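Local coordinates for reducing end xylose-releasing exo-oligoxylanase (Bacillus halodurans, PDB 1WU4), which hydrolyses xylooligosaccharides of three or more units, releasing xylose from the reducing end with inversion of anomeric configuration, at residues E13-L17 and F18-G22; Q29-V32 and K33-E37; P351-T354 and G355-Y359. The protein carries 1 engineered substitution. All blocks are in the same frame, centred on the assembly; numbering follows the deposited sequence.

Contact 1: E13-L17 and F18-G22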
ATOM      1  N   GLU A  13     -14.103  13.635   8.505  1.00 16.04           N
ATOM      2  CA  GLU A  13     -14.017  14.552   7.373  1.00 16.16           C
ATOM      3  C   GLU A  13     -12.622  14.397   6.770  1.00 16.77           C
ATOM      4  O   GLU A  13     -11.615  14.488   7.475  1.00 20.08           O
ATOM      5  CB  GLU A  13     -14.248  15.998   7.820  1.00 20.49           C
ATOM      6  CG  GLU A  13     -15.698  16.307   8.156  1.00 27.13           C
ATOM      7  CD  GLU A  13     -15.942  17.781   8.423  1.00 30.95           C
ATOM      8  OE1 GLU A  13     -17.116  18.162   8.621  1.00 36.14           O
ATOM      9  OE2 GLU A  13     -14.963  18.558   8.439  1.00 34.04           O
ATOM     10  N   TYR A  14     -12.571  14.155   5.464  1.00 12.56           N
ATOM     11  CA  TYR A  14     -11.307  13.947   4.769  1.00 11.66           C
ATOM     12  C   TYR A  14     -10.876  15.167   3.979  1.00 13.93           C
ATOM     13  O   TYR A  14     -11.669  15.775   3.263  1.00 16.37           O
ATOM     14  CB  TYR A  14     -11.434  12.730   3.852  1.00 11.89           C
ATOM     15  CG  TYR A  14     -11.726  11.469   4.629  1.00 11.21           C
ATOM     16  CD1 TYR A  14     -10.702  10.602   4.999  1.00  9.28           C
ATOM     17  CD2 TYR A  14     -13.019  11.185   5.066  1.00 12.03           C
ATOM     18  CE1 TYR A  14     -10.956   9.485   5.787  1.00 11.44           C
ATOM     19  CE2 TYR A  14     -13.284  10.073   5.857  1.00 12.38           C
ATOM     20  CZ  TYR A  14     -12.246   9.229   6.216  1.00 11.35           C
ATOM     21  OH  TYR A  14     -12.499   8.138   7.013  1.00 15.70           O
ATOM     22  N   ARG A  15      -9.603  15.519   4.109  1.00 12.19           N
ATOM     23  CA  ARG A  15      -9.068  16.681   3.421  1.00 13.48           C
ATOM     24  C   ARG A  15      -8.956  16.468   1.919  1.00 14.33           C
ATOM     25  O   ARG A  15      -8.431  15.454   1.461  1.00 14.50           O
ATOM     26  CB  ARG A  15      -7.686  17.031   3.982  1.00 14.12           C
ATOM     27  CG  ARG A  15      -7.097  18.317   3.416  1.00 15.65           C
ATOM     28  CD  ARG A  15      -5.629  18.467   3.789  1.00 16.36           C
ATOM     29  NE  ARG A  15      -5.417  18.440   5.233  1.00 17.93           N
ATOM     30  CZ  ARG A  15      -5.692  19.448   6.056  1.00 21.51           C
ATOM     31  NH1 ARG A  15      -6.195  20.581   5.584  1.00 22.10           N
ATOM     32  NH2 ARG A  15      -5.467  19.319   7.356  1.00 23.27           N
ATOM     33  N   ASN A  16      -9.471  17.429   1.160  1.00 12.24           N
ATOM     34  CA  ASN A  16      -9.387  17.399  -0.293  1.00 11.44           C
ATOM     35  C   ASN A  16      -8.250  18.381  -0.551  1.00 11.54           C
ATOM     36  O   ASN A  16      -8.476  19.583  -0.727  1.00 13.01           O
ATOM     37  CB  ASN A  16     -10.677  17.921  -0.929  1.00 11.69           C
ATOM     38  CG  ASN A  16     -10.663  17.814  -2.442  1.00 12.24           C
ATOM     39  OD1 ASN A  16      -9.599  17.773  -3.063  1.00 12.01           O
ATOM     40  ND2 ASN A  16     -11.846  17.782  -3.044  1.00 14.39           N
ATOM     41  N   LEU A  17      -7.024  17.873  -0.547  1.00 11.51           N
ATOM     42  CA  LEU A  17      -5.869  18.732  -0.734  1.00 11.80           C
ATOM     43  C   LEU A  17      -5.839  19.382  -2.108  1.00 10.72           C
ATOM     44  O   LEU A  17      -5.378  20.510  -2.244  1.00 12.51           O
ATOM     45  CB  LEU A  17      -4.576  17.953  -0.468  1.00 12.67           C
ATOM     46  CG  LEU A  17      -3.313  18.803  -0.269  1.00 10.80           C
ATOM     47  CD1 LEU A  17      -3.562  19.905   0.760  1.00 14.97           C
ATOM     48  CD2 LEU A  17      -2.170  17.902   0.175  1.00 12.20           C
ATOM     49  N   PHE A  18      -6.325  18.684  -3.133  1.00 10.07           N
ATOM     50  CA  PHE A  18      -6.357  19.283  -4.464  1.00  9.98           C
ATOM     51  C   PHE A  18      -7.174  20.574  -4.392  1.00 12.18           C
ATOM     52  O   PHE A  18      -6.766  21.617  -4.908  1.00 11.89           O
ATOM     53  CB  PHE A  18      -7.038  18.360  -5.488  1.00  9.63           C
ATOM     54  CG  PHE A  18      -6.192  17.208  -5.957  1.00  9.98           C
ATOM     55  CD1 PHE A  18      -4.911  17.411  -6.459  1.00  9.88           C
ATOM     56  CD2 PHE A  18      -6.718  15.920  -5.970  1.00 10.37           C
ATOM     57  CE1 PHE A  18      -4.166  16.344  -6.971  1.00 10.15           C
ATOM     58  CE2 PHE A  18      -5.986  14.850  -6.479  1.00 11.05           C
ATOM     59  CZ  PHE A  18      -4.710  15.060  -6.982  1.00 10.44           C
ATOM     60  N   LYS A  19      -8.339  20.492  -3.758  1.00 11.92           N
ATOM     61  CA  LYS A  19      -9.227  21.643  -3.638  1.00 11.94           C
ATOM     62  C   LYS A  19      -8.592  22.764  -2.826  1.00 13.77           C
ATOM     63  O   LYS A  19      -8.677  23.937  -3.197  1.00 14.27           O
ATOM     64  CB  LYS A  19     -10.549  21.216  -2.999  1.00 12.14           C
ATOM     65  CG  LYS A  19     -11.580  22.329  -2.876  1.00 16.27           C
ATOM     66  CD  LYS A  19     -12.887  21.794  -2.313  1.00 21.68           C
ATOM     67  CE  LYS A  19     -13.907  22.903  -2.126  1.00 26.79           C
ATOM     68  NZ  LYS A  19     -13.440  23.918  -1.143  1.00 31.76           N
ATOM     69  N   GLU A  20      -7.952  22.405  -1.719  1.00 13.14           N
ATOM     70  CA  GLU A  20      -7.313  23.402  -0.875  1.00 13.70           C
ATOM     71  C   GLU A  20      -6.167  24.092  -1.608  1.00 16.06           C
ATOM     72  O   GLU A  20      -5.814  25.231  -1.289  1.00 18.39           O
ATOM     73  CB  GLU A  20      -6.821  22.754   0.424  1.00 16.09           C
ATOM     74  CG  GLU A  20      -7.967  22.308   1.328  1.00 20.53           C
ATOM     75  CD  GLU A  20      -7.507  21.783   2.677  1.00 22.85           C
ATOM     76  OE1 GLU A  20      -8.382  21.447   3.505  1.00 25.35           O
ATOM     77  OE2 GLU A  20      -6.282  21.706   2.911  1.00 22.48           O
ATOM     78  N   PHE A  21      -5.600  23.413  -2.601  1.00 12.25           N
ATOM     79  CA  PHE A  21      -4.506  23.977  -3.382  1.00 13.12           C
ATOM     80  C   PHE A  21      -4.958  24.684  -4.662  1.00 13.58           C
ATOM     81  O   PHE A  21      -4.141  24.977  -5.536  1.00 18.16           O
ATOM     82  CB  PHE A  21      -3.462  22.900  -3.715  1.00 14.97           C
ATOM     83  CG  PHE A  21      -2.540  22.564  -2.568  1.00 13.65           C
ATOM     84  CD1 PHE A  21      -2.487  23.369  -1.430  1.00 15.13           C
ATOM     85  CD2 PHE A  21      -1.699  21.455  -2.637  1.00 13.98           C
ATOM     86  CE1 PHE A  21      -1.612  23.076  -0.385  1.00 15.69           C
ATOM     87  CE2 PHE A  21      -0.821  21.155  -1.598  1.00 12.90           C
ATOM     88  CZ  PHE A  21      -0.777  21.967  -0.471  1.00 15.18           C
ATOM     89  N   GLY A  22      -6.258  24.941  -4.784  1.00 13.83           N
ATOM     90  CA  GLY A  22      -6.744  25.670  -5.945  1.00 13.24           C
ATOM     91  C   GLY A  22      -7.483  24.967  -7.067  1.00 16.19           C
ATOM     92  O   GLY A  22      -8.066  25.635  -7.920  1.00 17.43           O
TER
HETATM   93  O   HOH W   1     -10.563  19.735   2.456  1.00 22.84           O

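Contact 2: Q29-V32 and K33-E37. With NI (nickel (II) ion), chain B.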
ATOM      1  N   GLN A  29     -13.260  15.915  -9.469  1.00 10.79           N
ATOM      2  CA  GLN A  29     -14.178  14.789  -9.637  1.00 12.14           C
ATOM      3  C   GLN A  29     -13.917  14.098 -10.970  1.00 12.79           C
ATOM      4  O   GLN A  29     -13.852  12.872 -11.049  1.00 12.50           O
ATOM      5  CB  GLN A  29     -15.639  15.265  -9.590  1.00 13.85           C
ATOM      6  CG  GLN A  29     -16.638  14.244 -10.143  1.00 18.37           C
ATOM      7  CD  GLN A  29     -18.092  14.685 -10.030  1.00 19.28           C
ATOM      8  OE1 GLN A  29     -18.405  15.877 -10.079  1.00 15.70           O
ATOM      9  NE2 GLN A  29     -18.992  13.716  -9.901  1.00 22.29           N
ATOM     10  N   GLU A  30     -13.771  14.897 -12.019  1.00 10.54           N
ATOM     11  CA  GLU A  30     -13.526  14.375 -13.356  1.00 10.34           C
ATOM     12  C   GLU A  30     -12.206  13.610 -13.447  1.00 11.75           C
ATOM     13  O   GLU A  30     -12.139  12.534 -14.041  1.00 11.43           O
ATOM     14  CB  GLU A  30     -13.531  15.533 -14.358  1.00 10.88           C
ATOM     15  CG  GLU A  30     -13.156  15.157 -15.777  1.00 11.88           C
ATOM     16  CD  GLU A  30     -13.223  16.343 -16.721  1.00 11.94           C
ATOM     17  OE1 GLU A  30     -12.955  17.477 -16.268  1.00 11.67           O
ATOM     18  OE2 GLU A  30     -13.530  16.137 -17.913  1.00 14.23           O
ATOM     19  N   ARG A  31     -11.161  14.169 -12.848  1.00 10.26           N
ATOM     20  CA  ARG A  31      -9.841  13.559 -12.882  1.00 10.17           C
ATOM     21  C   ARG A  31      -9.793  12.230 -12.129  1.00 11.06           C
ATOM     22  O   ARG A  31      -9.174  11.271 -12.593  1.00 11.52           O
ATOM     23  CB  ARG A  31      -8.815  14.543 -12.312  1.00  9.34           C
ATOM     24  CG  ARG A  31      -7.371  14.105 -12.440  1.00 12.97           C
ATOM     25  CD  ARG A  31      -6.956  13.853 -13.886  1.00 12.69           C
ATOM     26  NE  ARG A  31      -5.532  13.551 -13.940  1.00 14.74           N
ATOM     27  CZ  ARG A  31      -4.571  14.466 -13.876  1.00 12.07           C
ATOM     28  NH1 ARG A  31      -4.876  15.755 -13.777  1.00 12.58           N
ATOM     29  NH2 ARG A  31      -3.301  14.088 -13.856  1.00 14.90           N
ATOM     30  N   VAL A  32     -10.442  12.174 -10.971  1.00 10.39           N
ATOM     31  CA  VAL A  32     -10.467  10.943 -10.189  1.00 10.39           C
ATOM     32  C   VAL A  32     -11.194   9.854 -10.977  1.00 11.65           C
ATOM     33  O   VAL A  32     -10.705   8.730 -11.096  1.00 11.23           O
ATOM     34  CB  VAL A  32     -11.179  11.150  -8.834  1.00 10.93           C
ATOM     35  CG1 VAL A  32     -11.319   9.817  -8.108  1.00 15.74           C
ATOM     36  CG2 VAL A  32     -10.385  12.127  -7.974  1.00 12.96           C
ATOM     37  N   LYS A  33     -12.360  10.191 -11.522  1.00 11.40           N
ATOM     38  CA  LYS A  33     -13.131   9.226 -12.296  1.00 10.10           C
ATOM     39  C   LYS A  33     -12.355   8.759 -13.522  1.00 11.87           C
ATOM     40  O   LYS A  33     -12.322   7.566 -13.826  1.00 12.16           O
ATOM     41  CB  LYS A  33     -14.470   9.833 -12.730  1.00 11.33           C
ATOM     42  CG  LYS A  33     -15.335   8.885 -13.555  1.00 15.11           C
ATOM     43  CD  LYS A  33     -16.710   9.480 -13.823  1.00 22.88           C
ATOM     44  CE  LYS A  33     -17.556   8.559 -14.692  1.00 25.19           C
ATOM     45  NZ  LYS A  33     -16.967   8.382 -16.048  1.00 31.16           N
ATOM     46  N   ASP A  34     -11.727   9.697 -14.229  1.00 11.03           N
ATOM     47  CA  ASP A  34     -10.962   9.345 -15.419  1.00 11.21           C
ATOM     48  C   ASP A  34      -9.810   8.401 -15.084  1.00 10.94           C
ATOM     49  O   ASP A  34      -9.532   7.464 -15.833  1.00 11.59           O
ATOM     50  CB  ASP A  34     -10.427  10.603 -16.110  1.00 13.69           C
ATOM     51  CG  ASP A  34     -11.527  11.427 -16.760  1.00 20.02           C
ATOM     52  OD1 ASP A  34     -12.693  10.975 -16.766  1.00 24.63           O
ATOM     53  OD2 ASP A  34     -11.226  12.527 -17.270  1.00 25.47           O
ATOM     54  N   THR A  35      -9.143   8.644 -13.961  1.00 10.21           N
ATOM     55  CA  THR A  35      -8.037   7.788 -13.549  1.00 10.51           C
ATOM     56  C   THR A  35      -8.558   6.373 -13.311  1.00 11.68           C
ATOM     57  O   THR A  35      -7.975   5.398 -13.786  1.00 11.50           O
ATOM     58  CB  THR A  35      -7.375   8.317 -12.264  1.00 10.27           C
ATOM     59  OG1 THR A  35      -6.905   9.654 -12.489  1.00 12.77           O
ATOM     60  CG2 THR A  35      -6.199   7.440 -11.870  1.00 10.26           C
ATOM     61  N   TRP A  36      -9.664   6.269 -12.579  1.00 10.25           N
ATOM     62  CA  TRP A  36     -10.275   4.976 -12.301  1.00 10.84           C
ATOM     63  C   TRP A  36     -10.644   4.257 -13.595  1.00 11.16           C
ATOM     64  O   TRP A  36     -10.329   3.078 -13.766  1.00 11.89           O
ATOM     65  CB  TRP A  36     -11.523   5.157 -11.427  1.00 11.88           C
ATOM     66  CG  TRP A  36     -12.445   3.971 -11.426  1.00 11.48           C
ATOM     67  CD1 TRP A  36     -13.532   3.778 -12.233  1.00 16.12           C
ATOM     68  CD2 TRP A  36     -12.342   2.799 -10.607  1.00 11.63           C
ATOM     69  NE1 TRP A  36     -14.111   2.559 -11.966  1.00 17.40           N
ATOM     70  CE2 TRP A  36     -13.401   1.938 -10.972  1.00 13.91           C
ATOM     71  CE3 TRP A  36     -11.458   2.392  -9.599  1.00 11.13           C
ATOM     72  CZ2 TRP A  36     -13.599   0.693 -10.366  1.00 14.06           C
ATOM     73  CZ3 TRP A  36     -11.657   1.151  -8.995  1.00 13.62           C
ATOM     74  CH2 TRP A  36     -12.720   0.319  -9.381  1.00 13.80           C
ATOM     75  N   GLU A  37     -11.306   4.968 -14.505  1.00 11.80           N
ATOM     76  CA  GLU A  37     -11.724   4.381 -15.775  1.00 11.71           C
ATOM     77  C   GLU A  37     -10.567   3.889 -16.637  1.00 11.42           C
ATOM     78  O   GLU A  37     -10.677   2.860 -17.303  1.00 15.03           O
ATOM     79  CB  GLU A  37     -12.566   5.381 -16.572  1.00 12.70           C
ATOM     80  CG  GLU A  37     -13.976   5.571 -16.035  1.00 15.82           C
ATOM     81  CD  GLU A  37     -14.751   4.269 -15.970  1.00 20.83           C
ATOM     82  OE1 GLU A  37     -14.696   3.493 -16.947  1.00 24.58           O
ATOM     83  OE2 GLU A  37     -15.423   4.023 -14.948  1.00 22.57           O
TER
HETATM   84 NI    NI B1400     -13.128  19.186 -17.123  1.00 10.20          NI
HETATM   85  O   HOH W   2     -13.353  13.551 -18.828  1.00 18.60           O
HETATM   86  O   HOH W   3      -5.735  10.777 -14.796  1.00 16.41           O

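Contact 3: P351-T354 and G355-Y359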
ATOM      1  N   PRO A 351       0.595  12.639 -16.535  1.00 11.67           N
ATOM      2  CA  PRO A 351      -0.420  11.668 -16.962  1.00 11.72           C
ATOM      3  C   PRO A 351      -0.108  10.260 -16.454  1.00 12.40           C
ATOM      4  O   PRO A 351       1.040   9.951 -16.127  1.00 12.71           O
ATOM      5  CB  PRO A 351      -0.349  11.740 -18.487  1.00 14.34           C
ATOM      6  CG  PRO A 351       0.131  13.139 -18.747  1.00 17.39           C
ATOM      7  CD  PRO A 351       1.205  13.303 -17.699  1.00 13.63           C
ATOM      8  N   VAL A 352      -1.126   9.408 -16.380  1.00 12.23           N
ATOM      9  CA  VAL A 352      -0.893   8.039 -15.940  1.00 13.43           C
ATOM     10  C   VAL A 352       0.081   7.406 -16.932  1.00 16.55           C
ATOM     11  O   VAL A 352       0.145   7.810 -18.097  1.00 14.33           O
ATOM     12  CB  VAL A 352      -2.197   7.210 -15.906  1.00 14.64           C
ATOM     13  CG1 VAL A 352      -3.167   7.803 -14.898  1.00 15.46           C
ATOM     14  CG2 VAL A 352      -2.824   7.164 -17.284  1.00 16.23           C
ATOM     15  N   ARG A 353       0.844   6.423 -16.474  1.00 13.27           N
ATOM     16  CA  ARG A 353       1.815   5.767 -17.336  1.00 12.66           C
ATOM     17  C   ARG A 353       1.153   4.887 -18.387  1.00 11.77           C
ATOM     18  O   ARG A 353       0.114   4.276 -18.144  1.00 13.38           O
ATOM     19  CB  ARG A 353       2.781   4.923 -16.500  1.00 10.78           C
ATOM     20  CG  ARG A 353       3.889   4.264 -17.317  1.00 13.34           C
ATOM     21  CD  ARG A 353       4.883   3.518 -16.433  1.00 12.48           C
ATOM     22  NE  ARG A 353       5.982   2.952 -17.212  1.00 14.71           N
ATOM     23  CZ  ARG A 353       7.098   2.458 -16.685  1.00 16.86           C
ATOM     24  NH1 ARG A 353       8.044   1.962 -17.472  1.00 15.67           N
ATOM     25  NH2 ARG A 353       7.271   2.464 -15.369  1.00 14.46           N
ATOM     26  N   THR A 354       1.770   4.836 -19.561  1.00 13.67           N
ATOM     27  CA  THR A 354       1.277   4.017 -20.659  1.00 14.39           C
ATOM     28  C   THR A 354       2.309   2.927 -20.904  1.00 15.50           C
ATOM     29  O   THR A 354       3.420   2.993 -20.382  1.00 16.10           O
ATOM     30  CB  THR A 354       1.133   4.831 -21.957  1.00 16.98           C
ATOM     31  OG1 THR A 354       2.419   5.316 -22.362  1.00 16.43           O
ATOM     32  CG2 THR A 354       0.193   6.007 -21.753  1.00 19.33           C
ATOM     33  N   GLY A 355       1.944   1.919 -21.689  1.00 17.54           N
ATOM     34  CA  GLY A 355       2.891   0.863 -21.988  1.00 20.84           C
ATOM     35  C   GLY A 355       2.773  -0.396 -21.158  1.00 20.97           C
ATOM     36  O   GLY A 355       1.949  -0.487 -20.247  1.00 19.12           O
ATOM     37  N   ASN A 356       3.626  -1.365 -21.471  1.00 20.10           N
ATOM     38  CA  ASN A 356       3.634  -2.657 -20.793  1.00 21.49           C
ATOM     39  C   ASN A 356       3.983  -2.605 -19.311  1.00 22.83           C
ATOM     40  O   ASN A 356       3.726  -3.565 -18.587  1.00 22.79           O
ATOM     41  CB  ASN A 356       4.605  -3.611 -21.493  1.00 25.11           C
ATOM     42  CG  ASN A 356       4.330  -3.738 -22.978  1.00 26.94           C
ATOM     43  OD1 ASN A 356       3.190  -3.941 -23.392  1.00 29.83           O
ATOM     44  ND2 ASN A 356       5.377  -3.630 -23.787  1.00 32.41           N
ATOM     45  N   ARG A 357       4.571  -1.504 -18.851  1.00 18.60           N
ATOM     46  CA  ARG A 357       4.943  -1.396 -17.441  1.00 21.87           C
ATOM     47  C   ARG A 357       4.179  -0.329 -16.661  1.00 17.81           C
ATOM     48  O   ARG A 357       4.698   0.248 -15.707  1.00 19.36           O
ATOM     49  CB  ARG A 357       6.448  -1.162 -17.326  1.00 20.83           C
ATOM     50  CG  ARG A 357       7.249  -2.433 -17.544  1.00 26.01           C
ATOM     51  CD  ARG A 357       8.732  -2.166 -17.713  1.00 28.57           C
ATOM     52  NE  ARG A 357       9.511  -3.401 -17.668  1.00 31.98           N
ATOM     53  CZ  ARG A 357       9.298  -4.461 -18.443  1.00 35.32           C
ATOM     54  NH1 ARG A 357      10.065  -5.538 -18.322  1.00 36.68           N
ATOM     55  NH2 ARG A 357       8.320  -4.452 -19.337  1.00 37.57           N
ATOM     56  N   ARG A 358       2.933  -0.102 -17.056  1.00 17.70           N
ATOM     57  CA  ARG A 358       2.077   0.889 -16.415  1.00 15.13           C
ATOM     58  C   ARG A 358       1.582   0.466 -15.026  1.00 16.83           C
ATOM     59  O   ARG A 358       1.278   1.310 -14.186  1.00 14.81           O
ATOM     60  CB  ARG A 358       0.872   1.170 -17.316  1.00 18.31           C
ATOM     61  CG  ARG A 358       0.082  -0.081 -17.692  1.00 16.15           C
ATOM     62  CD  ARG A 358      -1.075   0.241 -18.622  1.00 20.54           C
ATOM     63  NE  ARG A 358      -1.871  -0.939 -18.948  1.00 19.01           N
ATOM     64  CZ  ARG A 358      -1.457  -1.944 -19.715  1.00 19.91           C
ATOM     65  NH1 ARG A 358      -0.243  -1.926 -20.252  1.00 19.89           N
ATOM     66  NH2 ARG A 358      -2.263  -2.968 -19.948  1.00 21.01           N
ATOM     67  N   TYR A 359       1.519  -0.840 -14.790  1.00 14.75           N
ATOM     68  CA  TYR A 359       1.022  -1.406 -13.534  1.00 12.04           C
ATOM     69  C   TYR A 359       1.373  -0.749 -12.191  1.00 11.53           C
ATOM     70  O   TYR A 359       0.499  -0.176 -11.534  1.00 10.77           O
ATOM     71  CB  TYR A 359       1.394  -2.893 -13.467  1.00 12.69           C
ATOM     72  CG  TYR A 359       1.198  -3.531 -12.105  1.00 11.69           C
ATOM     73  CD1 TYR A 359      -0.080  -3.748 -11.581  1.00 13.32           C
ATOM     74  CD2 TYR A 359       2.298  -3.898 -11.330  1.00 10.76           C
ATOM     75  CE1 TYR A 359      -0.251  -4.313 -10.312  1.00 15.88           C
ATOM     76  CE2 TYR A 359       2.137  -4.462 -10.067  1.00 12.17           C
ATOM     77  CZ  TYR A 359       0.864  -4.665  -9.565  1.00 13.67           C
ATOM     78  OH  TYR A 359       0.718  -5.211  -8.310  1.00 18.05           O
TER
HETATM   79  O   HOH W   4       5.311   1.304 -19.621  1.00 16.63           O

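Contact 1: E13-L17 and F18-G22
A capped single turn of helix, 17-20, makes this contact, with Asn-16 as its N-cap. The carboxamide oxygen OD1 of Asn-16 accepts from the amide N of Lys-19 at 3.1 Å; the N-H points at it well (161°), although the donor stands above the carboxamide plane and off the lone pairs. With CG anti to the backbone N (chi1 -176°), the carboxamide swings over the first turn, and its carbon CG lies against CB of Lys-19, whose long chain then leads away to the surface. Asparagine suits an N-cap because its short side chain can accept from an amide that has no helical carbonyl before it. The backbone O of Asn-16 also accepts from N of Glu-20 at 3.0 Å. At its other end the helix closes in a Schellman motif, where N of Gly-22 bonds to O of Lys-19 and Gly-22 supplies the positive phi that glycine tolerates easily. Leu-17 leans obliquely over Phe-21, its CD1 above one ring face in a CH-pi contact, 3.8 Å from the centroid. On the outer side Arg-15 and Glu-20 cross at about a right angle: NH1 of Arg-15 meets the syn lone pair of Glu-20 OE2 at 2.9 Å, in the guanidinium plane, with a weak second bond to OE1. A water joins Glu-20 OE1 to the backbone N of Asn-16. Phe-18 turns inward, edge-to-face with Trp-348.

Contact 2: Q29-V32 and K33-E37
Glu-30 and Asp-34 lie one turn apart on helix 25-40, their side chains meeting on its polar side while Val-32 and Thr-35 face the protein interior. On the tight inner side, carbonyl O of Arg-31 accepts two bonds from Thr-35, from N at 3.0 Å and from OG1 at 2.8 Å, arriving from opposite faces of the carbonyl plane. OG1 stands anti to the carbonyl carbon, beside its own backbone N (chi1 -58°), which turns the hydroxyl back to the preceding turn; threonine thus buries its oxygen with a partner, while its side chain packs on Leu-366 and, like Val-32, on Met-369. A water accepts from NE of Arg-31 and donates to Thr-35 OG1, while NH2 of Arg-31 hydrogen-bonds to Trp-348 O and Tyr-365 OH. The solvent side is looser: CG of Glu-30 comes no nearer than 3.6 Å to OD2 of Asp-34, the carboxylate planes stand 64° apart, and Glu-30 OE2 and Asp-34 OD2 lie 4.3 Å apart. A water donating to both these oxygens, and the metal, probably ease the repulsion of like charges. Glu-27 also binds the nickel ion, to which the extended Glu-30 chain delivers OE1 at 1.9 Å.

Contact 3: P351-T354 and G355-Y359
This is a water-bridged surface contact at a turn, where the loop after helix 340-348 runs into the start of helix 358-372. Arg-353 lies extended alongside Arg-357 and sets one face of its guanidinium over the carbonyl O of Arg-357, which stands 3.1 Å above the plane. Being above the face, that oxygen is badly placed for the N-H groups, so the approach is packing with a probably favourable charge component. NH1 of Arg-353 rests against CB of Arg-357 at 3.5 Å, and the two guanidiniums are turned 50° from each other. One water takes N-H from Arg-353 NE (3.0 Å) and from the backbone N of Arg-357, and donates to Thr-354 O at 2.6 Å, stitching both arms of the turn. Gly-355 opens a type I beta turn to Arg-358 with phi 98°, a backbone shape that glycine adopts readily. Arg-358 turns CG between its backbone N and carbonyl carbon (chi1 55°), and the extended chain brings NH1 back to Gly-355 O at 2.6 Å, the oxygen in the guanidinium plane though NH1 stands above the carbonyl plane. Next, Tyr-359 hydrogen-bonds through OH to OE1 of Glu-70, the probable proton donor. Arginine is long enough to bridge further: Arg-358 reaches Lys-47 O near strand 49-52, and Arg-353 makes a salt bridge to Asp-361 on helix 358-372 and bonds Leu-318 O, just before helix 320-329.

From the N terminus the three contacts follow in series; none nests within or crosses another. Contact 1 rounds the short helix 17-20, and the chain then runs directly into helix 25-40, which carries contact 2; the nearest atoms of these two are about 5 Å apart. Some three hundred residues later contact 3 closes the turn that leads into helix 358-372. That helix is the common partner: Met-369 and Leu-372 pack on contact 1, Met-369 again and Leu-366 on contact 2, and its first turn belongs to contact 3. The N-terminal segment is thereby tied to the last long helix of the (alpha/alpha)6 barrel.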